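Local structure of shikimate dehydrogenase (NADP(+)) (Peptoclostridium difficile, 5DZS) at residues Ile142-Val147 with Lys161-Asp166; Lys119-Leu124 with Gly175-Asn180; Tyr71-Ser76 with Asn93-Tyr98. The protein probably catalyses the reversible NADPH-linked reduction of 3-dehydroshikimate to shikimate, a step of chorismate and aromatic amino acid biosynthesis. One frame throughout, in Å; residues are numbered along the deposited sequence. Where two conformers were deposited one is given.

Contact 1 (Ile142-Val147 with Lys161-Asp166); sequences IEKLYV and KAILID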
ATOM      1  N   ILE B 142     -15.842 -14.507  15.949  1.00 47.10           N
ATOM      2  CA  ILE B 142     -16.433 -15.825  15.808  1.00 46.24           C
ATOM      3  C   ILE B 142     -16.476 -16.429  17.214  1.00 49.24           C
ATOM      4  O   ILE B 142     -15.531 -16.270  17.995  1.00 50.53           O
ATOM      5  CB  ILE B 142     -15.592 -16.713  14.842  1.00 43.09           C
ATOM      6  CG1 ILE B 142     -16.330 -17.998  14.456  1.00 42.69           C
ATOM      7  CG2 ILE B 142     -14.224 -17.029  15.435  1.00 44.14           C
ATOM      8  CD1 ILE B 142     -17.443 -17.789  13.456  1.00 40.60           C
ATOM      9  N   GLU B 143     -17.575 -17.091  17.550  1.00 51.33           N
ATOM     10  CA  GLU B 143     -17.721 -17.691  18.875  1.00 56.31           C
ATOM     11  C   GLU B 143     -16.919 -18.986  18.982  1.00 56.56           C
ATOM     12  O   GLU B 143     -16.161 -19.183  19.933  1.00 58.47           O
ATOM     13  CB  GLU B 143     -19.203 -17.961  19.172  1.00 59.24           C
ATOM     14  CG  GLU B 143     -19.469 -18.599  20.531  1.00 66.10           C
ATOM     15  CD  GLU B 143     -19.056 -17.714  21.695  1.00 71.90           C
ATOM     16  OE1 GLU B 143     -19.171 -16.469  21.588  1.00 74.58           O
ATOM     17  OE2 GLU B 143     -18.631 -18.269  22.729  1.00 78.58           O
ATOM     18  N   LYS B 144     -17.085 -19.854  17.987  1.00 53.64           N
ATOM     19  CA  LYS B 144     -16.441 -21.161  17.968  1.00 53.48           C
ATOM     20  C   LYS B 144     -15.867 -21.391  16.574  1.00 47.69           C
ATOM     21  O   LYS B 144     -16.588 -21.238  15.601  1.00 47.03           O
ATOM     22  CB  LYS B 144     -17.506 -22.224  18.254  1.00 56.73           C
ATOM     23  CG  LYS B 144     -17.007 -23.641  18.500  1.00 59.10           C
ATOM     24  CD  LYS B 144     -16.402 -23.804  19.884  1.00 63.19           C
ATOM     25  CE  LYS B 144     -16.213 -25.275  20.214  1.00 65.02           C
ATOM     26  NZ  LYS B 144     -15.585 -25.493  21.542  1.00 68.93           N
ATOM     27  N   LEU B 145     -14.587 -21.755  16.486  1.00 46.21           N
ATOM     28  CA  LEU B 145     -13.935 -22.021  15.188  1.00 45.05           C
ATOM     29  C   LEU B 145     -13.208 -23.368  15.150  1.00 43.70           C
ATOM     30  O   LEU B 145     -12.343 -23.648  15.992  1.00 47.18           O
ATOM     31  CB  LEU B 145     -12.933 -20.914  14.846  1.00 43.67           C
ATOM     32  CG  LEU B 145     -12.231 -21.069  13.490  1.00 41.08           C
ATOM     33  CD1 LEU B 145     -13.233 -21.025  12.341  1.00 39.07           C
ATOM     34  CD2 LEU B 145     -11.164 -20.006  13.302  1.00 41.62           C
ATOM     35  N   TYR B 146     -13.570 -24.196  14.171  1.00 41.00           N
ATOM     36  CA  TYR B 146     -12.919 -25.479  13.948  1.00 39.85           C
ATOM     37  C   TYR B 146     -12.206 -25.431  12.596  1.00 36.97           C
ATOM     38  O   TYR B 146     -12.659 -24.756  11.674  1.00 34.27           O
ATOM     39  CB  TYR B 146     -13.930 -26.621  13.870  1.00 40.15           C
ATOM     40  CG  TYR B 146     -14.868 -26.812  15.052  1.00 42.58           C
ATOM     41  CD1 TYR B 146     -16.076 -26.125  15.120  1.00 43.20           C
ATOM     42  CD2 TYR B 146     -14.586 -27.738  16.049  1.00 45.79           C
ATOM     43  CE1 TYR B 146     -16.957 -26.311  16.174  1.00 44.97           C
ATOM     44  CE2 TYR B 146     -15.465 -27.940  17.107  1.00 46.70           C
ATOM     45  CZ  TYR B 146     -16.644 -27.222  17.163  1.00 47.15           C
ATOM     46  OH  TYR B 146     -17.516 -27.423  18.214  1.00 51.38           O
ATOM     47  N   VAL B 147     -11.096 -26.149  12.490  1.00 38.01           N
ATOM     48  CA  VAL B 147     -10.382 -26.305  11.226  1.00 35.81           C
ATOM     49  C   VAL B 147     -10.255 -27.811  11.038  1.00 36.18           C
ATOM     50  O   VAL B 147      -9.706 -28.494  11.905  1.00 37.70           O
ATOM     51  CB  VAL B 147      -8.995 -25.645  11.235  1.00 38.46           C
ATOM     52  CG1 VAL B 147      -8.279 -25.903   9.919  1.00 37.94           C
ATOM     53  CG2 VAL B 147      -9.128 -24.152  11.484  1.00 37.59           C
ATOM     54  N   LYS B 161      -7.419 -20.717  20.051  1.00 74.42           N
ATOM     55  CA  LYS B 161      -8.877 -20.648  20.096  1.00 73.21           C
ATOM     56  C   LYS B 161      -9.501 -21.569  19.039  1.00 68.02           C
ATOM     57  O   LYS B 161     -10.600 -22.086  19.236  1.00 69.66           O
ATOM     58  CB  LYS B 161      -9.351 -19.207  19.893  1.00 74.65           C
ATOM     59  CG  LYS B 161     -10.863 -19.044  19.860  1.00 75.61           C
ATOM     60  CD  LYS B 161     -11.267 -17.579  19.803  1.00 76.89           C
ATOM     61  CE  LYS B 161     -12.766 -17.425  19.595  1.00 76.92           C
ATOM     62  NZ  LYS B 161     -13.557 -18.097  20.663  1.00 79.81           N
ATOM     63  N   ALA B 162      -8.802 -21.763  17.923  1.00 62.90           N
ATOM     64  CA  ALA B 162      -9.291 -22.647  16.863  1.00 57.42           C
ATOM     65  C   ALA B 162      -9.076 -24.111  17.260  1.00 57.20           C
ATOM     66  O   ALA B 162      -8.038 -24.462  17.824  1.00 59.20           O
ATOM     67  CB  ALA B 162      -8.585 -22.342  15.553  1.00 54.95           C
ATOM     68  N   ILE B 163     -10.057 -24.961  16.969  1.00 53.52           N
ATOM     69  CA  ILE B 163      -9.974 -26.382  17.315  1.00 54.60           C
ATOM     70  C   ILE B 163      -9.679 -27.250  16.090  1.00 51.63           C
ATOM     71  O   ILE B 163     -10.432 -27.256  15.120  1.00 46.16           O
ATOM     72  CB  ILE B 163     -11.282 -26.867  17.974  1.00 55.86           C
ATOM     73  CG1 ILE B 163     -11.655 -25.935  19.128  1.00 58.89           C
ATOM     74  CG2 ILE B 163     -11.141 -28.310  18.451  1.00 58.33           C
ATOM     75  CD1 ILE B 163     -13.000 -26.228  19.738  1.00 61.33           C
ATOM     76  N   LEU B 164      -8.579 -27.989  16.155  1.00 52.92           N
ATOM     77  CA  LEU B 164      -8.195 -28.870  15.068  1.00 51.88           C
ATOM     78  C   LEU B 164      -8.995 -30.162  15.184  1.00 51.16           C
ATOM     79  O   LEU B 164      -9.002 -30.803  16.244  1.00 51.36           O
ATOM     80  CB  LEU B 164      -6.698 -29.183  15.134  1.00 53.80           C
ATOM     81  CG  LEU B 164      -6.152 -30.037  13.985  1.00 54.83           C
ATOM     82  CD1 LEU B 164      -6.162 -29.242  12.685  1.00 51.20           C
ATOM     83  CD2 LEU B 164      -4.747 -30.536  14.297  1.00 56.87           C
ATOM     84  N   ILE B 165      -9.679 -30.527  14.100  1.00 48.00           N
ATOM     85  CA  ILE B 165     -10.466 -31.755  14.047  1.00 47.81           C
ATOM     86  C   ILE B 165     -10.191 -32.494  12.752  1.00 47.94           C
ATOM     87  O   ILE B 165      -9.557 -31.950  11.846  1.00 45.46           O
ATOM     88  CB  ILE B 165     -11.988 -31.477  14.121  1.00 48.26           C
ATOM     89  CG1 ILE B 165     -12.447 -30.634  12.917  1.00 46.54           C
ATOM     90  CG2 ILE B 165     -12.337 -30.788  15.434  1.00 50.79           C
ATOM     91  CD1 ILE B 165     -13.944 -30.422  12.852  1.00 47.79           C
ATOM     92  N   ASP B 166     -10.646 -33.744  12.679  1.00 47.48           N
ATOM     93  CA  ASP B 166     -10.550 -34.514  11.440  1.00 47.43           C
ATOM     94  C   ASP B 166     -11.966 -34.653  10.887  1.00 45.81           C
ATOM     95  O   ASP B 166     -12.931 -34.263  11.544  1.00 45.30           O
ATOM     96  CB  ASP B 166      -9.827 -35.863  11.613  1.00 50.85           C
ATOM     97  CG  ASP B 166     -10.567 -36.831  12.509  1.00 54.70           C
ATOM     98  OD1 ASP B 166     -11.795 -36.707  12.695  1.00 56.50           O
ATOM     99  OD2 ASP B 166      -9.899 -37.753  13.016  1.00 59.14           O
TER

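Contact 2 (Lys119-Leu124 with Gly175-Asn180); sequences KVAVIL and GDIILN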
ATOM      1  N   LYS B 119     -20.875 -16.431  15.863  1.00 52.72           N
ATOM      2  CA  LYS B 119     -21.297 -17.645  15.165  1.00 50.83           C
ATOM      3  C   LYS B 119     -20.324 -18.810  15.330  1.00 46.69           C
ATOM      4  O   LYS B 119     -19.277 -18.684  15.961  1.00 46.79           O
ATOM      5  CB  LYS B 119     -21.546 -17.339  13.696  1.00 51.17           C
ATOM      6  CG  LYS B 119     -22.727 -16.407  13.514  1.00 56.38           C
ATOM      7  CD  LYS B 119     -23.090 -16.226  12.060  1.00 57.20           C
ATOM      8  CE  LYS B 119     -24.297 -15.308  11.936  1.00 62.68           C
ATOM      9  NZ  LYS B 119     -24.598 -14.977  10.517  1.00 65.81           N
ATOM     10  N   VAL B 120     -20.717 -19.960  14.794  1.00 45.99           N
ATOM     11  CA  VAL B 120     -19.901 -21.167  14.831  1.00 45.45           C
ATOM     12  C   VAL B 120     -19.533 -21.459  13.388  1.00 42.32           C
ATOM     13  O   VAL B 120     -20.407 -21.501  12.519  1.00 40.99           O
ATOM     14  CB  VAL B 120     -20.669 -22.374  15.420  1.00 48.55           C
ATOM     15  CG1 VAL B 120     -19.797 -23.628  15.408  1.00 47.22           C
ATOM     16  CG2 VAL B 120     -21.150 -22.071  16.833  1.00 51.71           C
ATOM     17  N   ALA B 121     -18.241 -21.638  13.124  1.00 40.95           N
ATOM     18  CA  ALA B 121     -17.777 -21.910  11.765  1.00 37.89           C
ATOM     19  C   ALA B 121     -16.756 -23.022  11.725  1.00 36.15           C
ATOM     20  O   ALA B 121     -16.026 -23.275  12.696  1.00 36.50           O
ATOM     21  CB  ALA B 121     -17.195 -20.652  11.136  1.00 36.76           C
ATOM     22  N   VAL B 122     -16.718 -23.682  10.576  1.00 35.18           N
ATOM     23  CA  VAL B 122     -15.769 -24.728  10.307  1.00 33.81           C
ATOM     24  C   VAL B 122     -15.050 -24.369   9.018  1.00 31.63           C
ATOM     25  O   VAL B 122     -15.689 -24.011   8.026  1.00 30.09           O
ATOM     26  CB  VAL B 122     -16.448 -26.092  10.115  1.00 36.12           C
ATOM     27  CG1 VAL B 122     -15.449 -27.136   9.611  1.00 36.13           C
ATOM     28  CG2 VAL B 122     -17.086 -26.536  11.414  1.00 37.96           C
ATOM     29  N   ILE B 123     -13.725 -24.434   9.057  1.00 32.07           N
ATOM     30  CA  ILE B 123     -12.903 -24.248   7.865  1.00 30.76           C
ATOM     31  C   ILE B 123     -12.417 -25.624   7.434  1.00 29.37           C
ATOM     32  O   ILE B 123     -11.876 -26.384   8.251  1.00 30.43           O
ATOM     33  CB  ILE B 123     -11.656 -23.387   8.128  1.00 30.21           C
ATOM     34  CG1 ILE B 123     -12.060 -21.957   8.501  1.00 31.73           C
ATOM     35  CG2 ILE B 123     -10.754 -23.386   6.887  1.00 30.54           C
ATOM     36  CD1 ILE B 123     -10.932 -21.130   9.080  1.00 33.65           C
ATOM     37  N   LEU B 124     -12.607 -25.946   6.160  1.00 28.68           N
ATOM     38  CA  LEU B 124     -12.126 -27.194   5.603  1.00 30.93           C
ATOM     39  C   LEU B 124     -10.766 -26.969   4.966  1.00 32.42           C
ATOM     40  O   LEU B 124     -10.646 -26.169   4.019  1.00 32.76           O
ATOM     41  CB  LEU B 124     -13.076 -27.715   4.533  1.00 31.51           C
ATOM     42  CG  LEU B 124     -14.533 -27.905   4.931  1.00 32.45           C
ATOM     43  CD1 LEU B 124     -15.335 -28.308   3.708  1.00 34.63           C
ATOM     44  CD2 LEU B 124     -14.633 -28.935   6.049  1.00 34.69           C
ATOM     45  N   GLY B 175     -23.085 -26.189  13.020  1.00 53.11           N
ATOM     46  CA  GLY B 175     -22.718 -24.779  13.094  1.00 51.39           C
ATOM     47  C   GLY B 175     -23.418 -23.903  12.079  1.00 51.34           C
ATOM     48  O   GLY B 175     -24.303 -24.350  11.354  1.00 56.74           O
ATOM     49  N   ASP B 176     -23.006 -22.642  12.038  1.00 46.28           N
ATOM     50  CA  ASP B 176     -23.573 -21.661  11.118  1.00 46.75           C
ATOM     51  C   ASP B 176     -22.929 -21.699   9.740  1.00 42.13           C
ATOM     52  O   ASP B 176     -23.615 -21.795   8.726  1.00 43.49           O
ATOM     53  CB  ASP B 176     -23.380 -20.253  11.690  1.00 46.27           C
ATOM     54  CG  ASP B 176     -24.138 -20.045  12.979  1.00 50.54           C
ATOM     55  OD1 ASP B 176     -25.377 -19.932  12.910  1.00 54.53           O
ATOM     56  OD2 ASP B 176     -23.500 -19.968  14.053  1.00 52.56           O
ATOM     57  N   ILE B 177     -21.600 -21.623   9.718  1.00 42.58           N
ATOM     58  CA  ILE B 177     -20.842 -21.518   8.479  1.00 39.35           C
ATOM     59  C   ILE B 177     -19.835 -22.633   8.249  1.00 35.10           C
ATOM     60  O   ILE B 177     -19.119 -23.039   9.167  1.00 35.85           O
ATOM     61  CB  ILE B 177     -20.027 -20.200   8.488  1.00 37.70           C
ATOM     62  CG1 ILE B 177     -20.963 -18.988   8.522  1.00 39.62           C
ATOM     63  CG2 ILE B 177     -19.088 -20.121   7.290  1.00 36.26           C
ATOM     64  CD1 ILE B 177     -20.273 -17.700   8.927  1.00 40.43           C
ATOM     65  N   ILE B 178     -19.807 -23.142   7.023  1.00 36.19           N
ATOM     66  CA  ILE B 178     -18.776 -24.091   6.616  1.00 34.34           C
ATOM     67  C   ILE B 178     -18.105 -23.486   5.380  1.00 32.78           C
ATOM     68  O   ILE B 178     -18.758 -23.169   4.370  1.00 33.53           O
ATOM     69  CB  ILE B 178     -19.297 -25.531   6.416  1.00 36.84           C
ATOM     70  CG1 ILE B 178     -18.121 -26.491   6.162  1.00 36.08           C
ATOM     71  CG2 ILE B 178     -20.346 -25.610   5.314  1.00 39.63           C
ATOM     72  CD1 ILE B 178     -18.513 -27.955   6.231  1.00 37.56           C
ATOM     73  N   LEU B 179     -16.793 -23.332   5.481  1.00 29.49           N
ATOM     74  CA  LEU B 179     -15.996 -22.701   4.435  1.00 29.69           C
ATOM     75  C   LEU B 179     -14.987 -23.693   3.857  1.00 27.96           C
ATOM     76  O   LEU B 179     -14.198 -24.319   4.600  1.00 29.39           O
ATOM     77  CB  LEU B 179     -15.324 -21.463   5.007  1.00 29.76           C
ATOM     78  CG  LEU B 179     -14.477 -20.609   4.036  1.00 29.66           C
ATOM     79  CD1 LEU B 179     -14.474 -19.147   4.443  1.00 31.01           C
ATOM     80  CD2 LEU B 179     -13.057 -21.135   3.908  1.00 29.66           C
ATOM     81  N   ASN B 180     -15.039 -23.860   2.540  1.00 28.03           N
ATOM     82  CA  ASN B 180     -14.112 -24.747   1.854  1.00 28.53           C
ATOM     83  C   ASN B 180     -12.828 -24.043   1.426  1.00 29.04           C
ATOM     84  O   ASN B 180     -12.844 -23.221   0.498  1.00 29.66           O
ATOM     85  CB  ASN B 180     -14.743 -25.344   0.601  1.00 30.28           C
ATOM     86  CG  ASN B 180     -13.772 -26.234  -0.149  1.00 33.27           C
ATOM     87  OD1 ASN B 180     -13.022 -26.996   0.462  1.00 34.08           O
ATOM     88  ND2 ASN B 180     -13.763 -26.127  -1.472  1.00 34.31           N
TER

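Contact 3 (Tyr71-Ser76 with Asn93-Tyr98); sequences YLDFIS and NMLYGY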
ATOM      1  N   TYR B  71      12.215 -17.084   0.060  1.00 22.86           N
ATOM      2  CA  TYR B  71      12.935 -16.511  -1.061  1.00 22.30           C
ATOM      3  C   TYR B  71      12.721 -15.022  -1.175  1.00 23.68           C
ATOM      4  O   TYR B  71      13.284 -14.397  -2.071  1.00 28.95           O
ATOM      5  CB  TYR B  71      12.514 -17.175  -2.381  1.00 22.00           C
ATOM      6  CG  TYR B  71      12.756 -18.666  -2.385  1.00 23.65           C
ATOM      7  CD1 TYR B  71      14.043 -19.177  -2.526  1.00 23.69           C
ATOM      8  CD2 TYR B  71      11.714 -19.559  -2.222  1.00 26.04           C
ATOM      9  CE1 TYR B  71      14.265 -20.537  -2.528  1.00 26.79           C
ATOM     10  CE2 TYR B  71      11.939 -20.925  -2.225  1.00 28.60           C
ATOM     11  CZ  TYR B  71      13.213 -21.397  -2.356  1.00 27.08           C
ATOM     12  OH  TYR B  71      13.447 -22.739  -2.355  1.00 31.12           O
ATOM     13  N   LEU B  72      11.904 -14.446  -0.288  1.00 21.12           N
ATOM     14  CA  LEU B  72      11.612 -13.031  -0.362  1.00 22.86           C
ATOM     15  C   LEU B  72      12.494 -12.187   0.549  1.00 22.87           C
ATOM     16  O   LEU B  72      13.010 -12.658   1.569  1.00 25.27           O
ATOM     17  CB  LEU B  72      10.120 -12.808  -0.028  1.00 24.04           C
ATOM     18  CG  LEU B  72       9.172 -13.730  -0.787  1.00 23.51           C
ATOM     19  CD1 LEU B  72       7.730 -13.440  -0.415  1.00 28.42           C
ATOM     20  CD2 LEU B  72       9.368 -13.619  -2.300  1.00 26.32           C
ATOM     21  N   ASP B  73      12.679 -10.922   0.177  1.00 20.96           N
ATOM     22  CA  ASP B  73      13.489 -10.032   0.924  1.00 21.70           C
ATOM     23  C   ASP B  73      12.753  -9.349   2.071  1.00 22.11           C
ATOM     24  O   ASP B  73      13.322  -9.165   3.150  1.00 23.09           O
ATOM     25  CB  ASP B  73      14.108  -9.002  -0.005  1.00 22.87           C
ATOM     26  CG  ASP B  73      14.994  -9.643  -1.037  1.00 24.38           C
ATOM     27  OD1 ASP B  73      16.145 -10.012  -0.637  1.00 29.67           O
ATOM     28  OD2 ASP B  73      14.620  -9.763  -2.217  1.00 23.81           O
ATOM     29  N   PHE B  74      11.482  -8.999   1.834  1.00 20.36           N
ATOM     30  CA  PHE B  74      10.680  -8.311   2.808  1.00 19.96           C
ATOM     31  C   PHE B  74       9.287  -8.899   2.758  1.00 20.06           C
ATOM     32  O   PHE B  74       8.786  -9.172   1.675  1.00 21.15           O
ATOM     33  CB  PHE B  74      10.614  -6.802   2.522  1.00 21.57           C
ATOM     34  CG  PHE B  74      11.959  -6.156   2.418  1.00 22.72           C
ATOM     35  CD1 PHE B  74      12.696  -5.905   3.560  1.00 24.82           C
ATOM     36  CD2 PHE B  74      12.495  -5.819   1.175  1.00 22.86           C
ATOM     37  CE1 PHE B  74      13.959  -5.321   3.470  1.00 24.75           C
ATOM     38  CE2 PHE B  74      13.731  -5.227   1.103  1.00 25.30           C
ATOM     39  CZ  PHE B  74      14.459  -4.995   2.230  1.00 24.96           C
ATOM     40  N   ILE B  75       8.692  -9.105   3.917  1.00 21.23           N
ATOM     41  CA  ILE B  75       7.341  -9.625   4.051  1.00 21.14           C
ATOM     42  C   ILE B  75       6.472  -8.645   4.829  1.00 21.09           C
ATOM     43  O   ILE B  75       6.800  -8.236   5.953  1.00 22.00           O
ATOM     44  CB  ILE B  75       7.341 -11.008   4.700  1.00 25.84           C
ATOM     45  CG1 ILE B  75       8.231 -11.947   3.849  1.00 30.89           C
ATOM     46  CG2 ILE B  75       5.916 -11.532   4.795  1.00 25.68           C
ATOM     47  CD1 ILE B  75       8.377 -13.350   4.377  1.00 35.84           C
ATOM     48  N   SER B  76       5.376  -8.236   4.203  1.00 18.86           N
ATOM     49  CA  SER B  76       4.457  -7.278   4.820  1.00 19.72           C
ATOM     50  C   SER B  76       3.866  -7.889   6.098  1.00 20.04           C
ATOM     51  O   SER B  76       3.662  -9.090   6.189  1.00 21.61           O
ATOM     52  CB  SER B  76       3.425  -6.892   3.763  1.00 20.49           C
ATOM     53  OG  SER B  76       2.567  -5.871   4.217  1.00 22.29           O
ATOM     54  N   ASN B  93      15.410  -4.721  -7.484  1.00 22.39           N
ATOM     55  CA  ASN B  93      15.985  -6.053  -7.397  1.00 22.18           C
ATOM     56  C   ASN B  93      15.710  -6.814  -6.106  1.00 22.81           C
ATOM     57  O   ASN B  93      16.392  -7.806  -5.800  1.00 24.29           O
ATOM     58  CB  ASN B  93      17.510  -5.997  -7.668  1.00 24.91           C
ATOM     59  CG  ASN B  93      18.033  -7.255  -8.319  1.00 26.90           C
ATOM     60  OD1 ASN B  93      17.434  -7.776  -9.258  1.00 27.43           O
ATOM     61  ND2 ASN B  93      19.175  -7.728  -7.844  1.00 32.37           N
ATOM     62  N   MET B  94      14.685  -6.353  -5.377  0.50 21.13           N
ATOM     63  CA  MET B  94      14.253  -6.964  -4.133  0.50 20.84           C
ATOM     64  C   MET B  94      12.820  -7.445  -4.302  0.50 18.79           C
ATOM     65  O   MET B  94      12.060  -6.888  -5.095  0.50 17.60           O
ATOM     66  CB  MET B  94      14.314  -5.951  -2.985  0.50 22.92           C
ATOM     67  CG  MET B  94      15.707  -5.442  -2.693  0.50 25.63           C
ATOM     68  SD  MET B  94      16.780  -6.726  -2.036  0.50 30.01           S
ATOM     69  CE  MET B  94      16.362  -6.628  -0.312  0.50 31.69           C
ATOM     70  N   LEU B  95      12.465  -8.493  -3.569  1.00 18.83           N
ATOM     71  CA  LEU B  95      11.111  -9.036  -3.592  1.00 17.42           C
ATOM     72  C   LEU B  95      10.386  -8.799  -2.271  1.00 17.75           C
ATOM     73  O   LEU B  95      10.898  -9.136  -1.202  1.00 18.40           O
ATOM     74  CB  LEU B  95      11.110 -10.537  -3.912  1.00 19.06           C
ATOM     75  CG  LEU B  95      11.712 -10.888  -5.275  1.00 19.53           C
ATOM     76  CD1 LEU B  95      11.703 -12.407  -5.457  1.00 23.75           C
ATOM     77  CD2 LEU B  95      11.008 -10.208  -6.411  1.00 21.15           C
ATOM     78  N   TYR B  96       9.182  -8.234  -2.386  1.00 16.17           N
ATOM     79  CA  TYR B  96       8.289  -7.910  -1.276  1.00 16.25           C
ATOM     80  C   TYR B  96       7.077  -8.798  -1.357  1.00 16.61           C
ATOM     81  O   TYR B  96       6.437  -8.895  -2.425  1.00 17.65           O
ATOM     82  CB  TYR B  96       7.823  -6.456  -1.365  1.00 15.82           C
ATOM     83  CG  TYR B  96       8.918  -5.425  -1.159  1.00 17.86           C
ATOM     84  CD1 TYR B  96       9.868  -5.171  -2.138  1.00 17.99           C
ATOM     85  CD2 TYR B  96       8.960  -4.678  -0.008  1.00 18.95           C
ATOM     86  CE1 TYR B  96      10.866  -4.243  -1.924  1.00 19.55           C
ATOM     87  CE2 TYR B  96       9.932  -3.734   0.185  1.00 20.99           C
ATOM     88  CZ  TYR B  96      10.886  -3.534  -0.761  1.00 20.80           C
ATOM     89  OH  TYR B  96      11.877  -2.564  -0.589  1.00 25.17           O
ATOM     90  N   GLY B  97       6.748  -9.444  -0.265  1.00 16.92           N
ATOM     91  CA  GLY B  97       5.596 -10.331  -0.176  1.00 16.82           C
ATOM     92  C   GLY B  97       4.430  -9.748   0.603  1.00 16.58           C
ATOM     93  O   GLY B  97       4.626  -9.187   1.700  1.00 18.10           O
ATOM     94  N   TYR B  98       3.221  -9.949   0.072  1.00 16.38           N
ATOM     95  CA  TYR B  98       1.979  -9.475   0.660  1.00 16.22           C
ATOM     96  C   TYR B  98       0.949 -10.584   0.630  1.00 16.29           C
ATOM     97  O   TYR B  98       1.120 -11.589  -0.078  1.00 16.63           O
ATOM     98  CB  TYR B  98       1.413  -8.280  -0.142  1.00 16.48           C
ATOM     99  CG  TYR B  98       2.364  -7.136  -0.335  1.00 15.76           C
ATOM    100  CD1 TYR B  98       3.336  -7.155  -1.334  1.00 16.06           C
ATOM    101  CD2 TYR B  98       2.308  -6.022   0.469  1.00 17.13           C
ATOM    102  CE1 TYR B  98       4.217  -6.123  -1.489  1.00 16.06           C
ATOM    103  CE2 TYR B  98       3.167  -4.950   0.270  1.00 17.18           C
ATOM    104  CZ  TYR B  98       4.122  -5.017  -0.736  1.00 16.85           C
ATOM    105  OH  TYR B  98       5.004  -3.954  -0.924  1.00 21.00           O
TER

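Contact 1 (Ile142-Val147 with Lys161-Asp166)
Tyr146 and Ile163, partners in a parallel beta bridge, send their side chains side by side in the same direction. Tyr146 has CG anti to its carbonyl carbon (chi1 -56°), and its ring meets the neighbouring strand along the CD2 side. Ring atom Tyr146 CD2 lies 3.9 Å from Ile163 CB and 3.8 Å from Ile165 CG2, both reached obliquely. Ile165 slants across the tyrosine: its CG1 takes the crowded position between backbone N and carbonyl carbon (chi1 62°), which brings Ile165 CD1 close to Tyr146 CB. On the same face, nearer the start of its strand, Lys144, bent at chi2, crosses Ile163 obliquely, and Lys144 CE presses to 3.4 Å from Ile163 CD1, tighter than usual for two carbons. Strand 163-166 is the outermost strand of the parallel sheet of the Rossmann-like NADP-binding domain, and 144-149 separates it from strand 120-124. Three backbone bonds join 144-147 to 163-166: Ile163 N gives to Leu145 O at 2.8 Å in the carbonyl plane, Val147 N to Ile163 O from above that plane, and Ile165 N to Val147 O nearly straight at 169°. On the other face Leu145 CD2 stands 4.1 Å from Ala162 CB, with Phe137 and Leu134 of helix 128-139 packed against the pair. Before the strands pair, Lys161 runs extended alongside and turns only at chi4, so that its NZ bonds to Glu143 O at 2.9 Å, above the carbonyl plane.

Contact 2 (Lys119-Leu124 with Gly175-Asn180)
Val120 O is gripped by two backbone donors, Asp176 N at 2.9 Å and Ile177 N at 3.0 Å. The second comes in the carbonyl plane along a nearly straight bond (169°), whereas the first lies above that plane and is more bent, at 137°. Asp176 also returns a bond: with CG anti to its carbonyl carbon (chi1 -64°), it lays OD2 2.9 Å from Val120 N, using the anti lone pair of the carboxylate. Both backbone polar atoms of Val120 are thus held by Asp176 and Ile177. Lys119 crosses Asp176 at about a right angle, its CB 3.3 Å from Asp176 OD2, and extends beyond; its ammonium, though not in contact with the carboxylate, may still favour the charged form. From here strands 120-124 and 177-180 run nearly parallel as the two central strands of the Rossmann-like sheet; the chain returns from the edge strand 163-166 to lay 177-180 beside 120-124. Val122 N and Leu124 N donate to Ile177 O and Leu179 O, and Leu179 N to Val122 O, the last two bonds lying nearly along the C=O axis. Ala121, Ile123, Ile177 and Leu179 share one face; Ala121 CB sits 3.9 Å from Ile177 CB, and Phe137 of helix 128-139 lies against both Ile123 and Leu179. On the reverse face Leu124 crosses Ile178 obliquely, both of its methyls facing the isoleucine tip from one side, with Leu124 CD2 4.0 Å from Ile178 CD1. Asn180 brings OD1 near Leu124 CB, but its amide bonds to other residues: OD1 to Thr182 OG1 and ND2 to Asp208 OD1.

Contact 3 (Tyr71-Ser76 with Asn93-Tyr98)
Strand 74-75 forms the edge, within its chain, of the mixed sheet of the substrate-binding domain and pairs in parallel with strand 94-98. Packing is tight where the aromatic rings meet. Phe74 and Tyr96 point the same way, planes 32° apart, and Phe74 CD2 lies over one face of the Tyr96 ring, toward its rim and 3.4 Å from Tyr96 CZ. Met94, bent at chi2 and chi3, curls its methyl in, so that Met94 CE is 3.3 Å from both Phe74 CE2 and Asp73 CB. Lys80 of the second subunit packs against the side chains of both Phe74 and Tyr96. Gly97 is equally close-set: Leu72 CD1 sits 3.8 Å from Gly97 CA, in the space a CB would need. The strand entrance is looser and more open, since exposed Asn93 hardly touches the other segment and the Tyr71 ring leads away toward Ser44 and Asp47. Between these ends Leu95 O takes two in-plane bonds, from Asp73 N and Phe74 N. Asp73 has CG anti to its carbonyl carbon (chi1 -62°), so that OD2 accepts a bond from Leu95 N through its anti lone pair at 2.8 Å, almost straight at 168°.

Overall arrangement
From the N terminus, contact 3 comes first: segment 71-76 is joined by 93-98 after helix 77-82 and strand 87-91, closing a short loop in the substrate-binding domain. Helix 101-111 then leads to the nucleotide-binding domain, where strand 120-124 opens contact 2. Before that loop closes at 175-180, the chain runs through helix 128-139 and both strands of contact 1, which is therefore nested inside contact 2. These two share a sheet, with 144-149 beside 120-124, and touch through Glu143 N and Lys119 O, 2.8 Å apart. Contact 3 lies in series with both, its centre about 31 Å from that of contact 1 and 32 Å from that of contact 2.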